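Exotoxin 6 (Staphylococcus aureus subsp. aureus Mu50, PDB 4ZYS) is a staphylococcal superantigen-like exotoxin, probably secreted to interfere with host immune defences, and may bind sugars. Local coordinates at residues A[20-25]-A[42-47]. Residues are numbered along the deposited sequence; the frame is centred on the assembly and turned at random. Where two conformers were deposited one is given.
Sequences PVLERK and VIVDNQ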
loop_
_atom_site.group_PDB
_atom_site.type_symbol
_atom_site.label_atom_id
_atom_site.label_comp_id
_atom_site.label_asym_id
_atom_site.label_seq_id
_atom_site.Cartn_x
_atom_site.Cartn_y
_atom_site.Cartn_z
ATOM N N PRO A 20 8.500 5.308 -8.265
ATOM C CA PRO A 20 7.246 5.735 -8.922
ATOM C C PRO A 20 6.171 4.647 -8.846
ATOM O O PRO A 20 6.463 3.459 -8.935
ATOM C CB PRO A 20 7.668 5.999 -10.372
ATOM C CG PRO A 20 9.157 6.110 -10.345
ATOM C CD PRO A 20 9.607 5.208 -9.238
ATOM N N VAL A 21 4.928 5.056 -8.690
ATOM C CA VAL A 21 3.817 4.124 -8.548
ATOM C C VAL A 21 2.935 4.081 -9.825
ATOM O O VAL A 21 2.728 5.095 -10.468
ATOM C CB VAL A 21 3.025 4.525 -7.275
ATOM C CG1 VAL A 21 1.541 4.224 -7.400
ATOM C CG2 VAL A 21 3.622 3.836 -6.049
ATOM N N LEU A 22 2.431 2.895 -10.174
ATOM C CA LEU A 22 1.516 2.716 -11.285
ATOM C C LEU A 22 0.195 2.254 -10.709
ATOM O O LEU A 22 0.116 1.154 -10.179
ATOM C CB LEU A 22 2.077 1.724 -12.328
ATOM C CG LEU A 22 1.176 1.410 -13.534
ATOM C CD1 LEU A 22 0.750 2.708 -14.269
ATOM C CD2 LEU A 22 1.848 0.392 -14.498
ATOM N N GLU A 23 -0.821 3.120 -10.719
ATOM C CA GLU A 23 -2.117 2.734 -10.191
ATOM C C GLU A 23 -3.208 2.985 -11.207
ATOM O O GLU A 23 -3.182 3.997 -11.896
ATOM C CB GLU A 23 -2.458 3.399 -8.839
ATOM C CG GLU A 23 -2.221 4.891 -8.704
ATOM C CD GLU A 23 -2.980 5.527 -7.552
ATOM O OE1 GLU A 23 -3.452 4.779 -6.667
ATOM O OE2 GLU A 23 -3.107 6.774 -7.537
ATOM N N ARG A 24 -4.128 2.021 -11.345
ATOM C CA ARG A 24 -5.269 2.103 -12.251
ATOM C C ARG A 24 -6.454 1.398 -11.654
ATOM O O ARG A 24 -6.304 0.344 -11.029
ATOM C CB ARG A 24 -4.970 1.493 -13.635
ATOM C CG ARG A 24 -4.035 2.267 -14.543
ATOM C CD ARG A 24 -4.530 3.612 -15.071
ATOM N NE ARG A 24 -3.525 4.207 -15.958
ATOM C CZ ARG A 24 -2.467 4.902 -15.544
ATOM N NH1 ARG A 24 -2.271 5.124 -14.251
ATOM N NH2 ARG A 24 -1.608 5.395 -16.421
ATOM N N LYS A 25 -7.642 1.945 -11.899
ATOM C CA LYS A 25 -8.898 1.401 -11.394
ATOM C C LYS A 25 -9.757 0.798 -12.500
ATOM O O LYS A 25 -9.820 1.345 -13.604
ATOM C CB LYS A 25 -9.696 2.492 -10.658
ATOM C CG LYS A 25 -8.939 3.041 -9.443
ATOM C CD LYS A 25 -9.646 4.176 -8.750
ATOM C CE LYS A 25 -8.781 4.666 -7.609
ATOM N NZ LYS A 25 -9.441 5.704 -6.775
ATOM N N VAL A 42 -1.299 -7.995 -15.600
ATOM C CA VAL A 42 -2.073 -6.825 -15.969
ATOM C C VAL A 42 -1.304 -6.041 -17.021
ATOM O O VAL A 42 -0.077 -5.901 -16.905
ATOM C CB VAL A 42 -2.393 -5.911 -14.736
ATOM C CG1 VAL A 42 -3.453 -4.861 -15.070
ATOM C CG2 VAL A 42 -2.846 -6.711 -13.521
ATOM N N ILE A 43 -2.032 -5.470 -18.009
ATOM C CA ILE A 43 -1.486 -4.520 -18.989
ATOM C C ILE A 43 -2.076 -3.146 -18.656
ATOM O O ILE A 43 -3.292 -3.007 -18.559
ATOM C CB ILE A 43 -1.698 -4.916 -20.482
ATOM C CG1 ILE A 43 -0.672 -5.986 -20.895
ATOM C CG2 ILE A 43 -1.574 -3.692 -21.406
ATOM C CD1 ILE A 43 -0.886 -6.660 -22.229
ATOM N N VAL A 44 -1.213 -2.171 -18.398
ATOM C CA VAL A 44 -1.561 -0.764 -18.149
ATOM C C VAL A 44 -0.755 0.030 -19.163
ATOM O O VAL A 44 0.449 -0.123 -19.164
ATOM C CB VAL A 44 -1.288 -0.285 -16.678
ATOM C CG1 VAL A 44 -1.524 1.222 -16.555
ATOM C CG2 VAL A 44 -2.142 -1.052 -15.656
ATOM N N ASP A 45 -1.388 0.823 -20.063
ATOM C CA ASP A 45 -0.686 1.644 -21.070
ATOM C C ASP A 45 0.422 0.868 -21.810
ATOM O O ASP A 45 1.546 1.364 -21.907
ATOM C CB ASP A 45 -0.063 2.892 -20.410
ATOM C CG ASP A 45 -1.006 3.806 -19.676
ATOM O OD1 ASP A 45 -2.164 3.972 -20.143
ATOM O OD2 ASP A 45 -0.569 4.426 -18.688
ATOM N N ASN A 46 0.127 -0.364 -22.275
ATOM C CA ASN A 46 1.054 -1.258 -22.986
ATOM C C ASN A 46 2.302 -1.669 -22.124
ATOM O O ASN A 46 3.299 -2.157 -22.682
ATOM C CB ASN A 46 1.479 -0.670 -24.338
ATOM C CG ASN A 46 0.331 -0.070 -25.137
ATOM O OD1 ASN A 46 0.316 1.126 -25.452
ATOM N ND2 ASN A 46 -0.637 -0.892 -25.517
ATOM N N GLN A 47 2.208 -1.498 -20.778
ATOM C CA GLN A 47 3.228 -1.875 -19.797
ATOM C C GLN A 47 2.768 -3.151 -19.093
ATOM O O GLN A 47 1.654 -3.197 -18.557
ATOM C CB GLN A 47 3.492 -0.741 -18.760
ATOM C CG GLN A 47 3.679 0.686 -19.320
ATOM C CD GLN A 47 4.717 0.780 -20.412
ATOM O OE1 GLN A 47 5.915 0.606 -20.188
ATOM N NE2 GLN A 47 4.265 0.994 -21.632
#
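The first torsion of R24 (chi1 -72°) sets its CG anti to the carbonyl carbon, and a bend at chi2 then turns the chain, which brings the guanidinium over V44 and on to D45. L22, two residues earlier on the same face of strand 21-24, extends with CG anti to its backbone N and meets V44 tip to tip. V44 CG1 is thus shared: it lies 3.6 Å from L22 CD1 and 3.4 Å from R24 CG, and also sits 3.5 Å above one face of the guanidinium, toward its rim. At the edge of that group, R24 NH2 forms a salt bridge with D45 OD2 at 2.7 Å, but the hydrogen bond within it is weak, bent to 129° at the hydrogen, and the two planes are turned 60° apart. A straighter bond, R24 NH1 to E23 O at 2.8 Å, anchors the guanidinium to its own strand. D45 is carried by a type I' turn from V44 to Q47, closed by V44 N to Q47 O and Q47 N to V44 O. In the OB-fold domain, strand 21-24, outermost in its sheet and paired with strand 69-74, here meets the turn that joins strands 37-44 and 47-52. V44 CG1 is the apolar centre that both L22 and R24 touch, while the salt bridge, between exposed residues, is probably moderated by solvent and depends more on charge than on hydrogen-bond geometry.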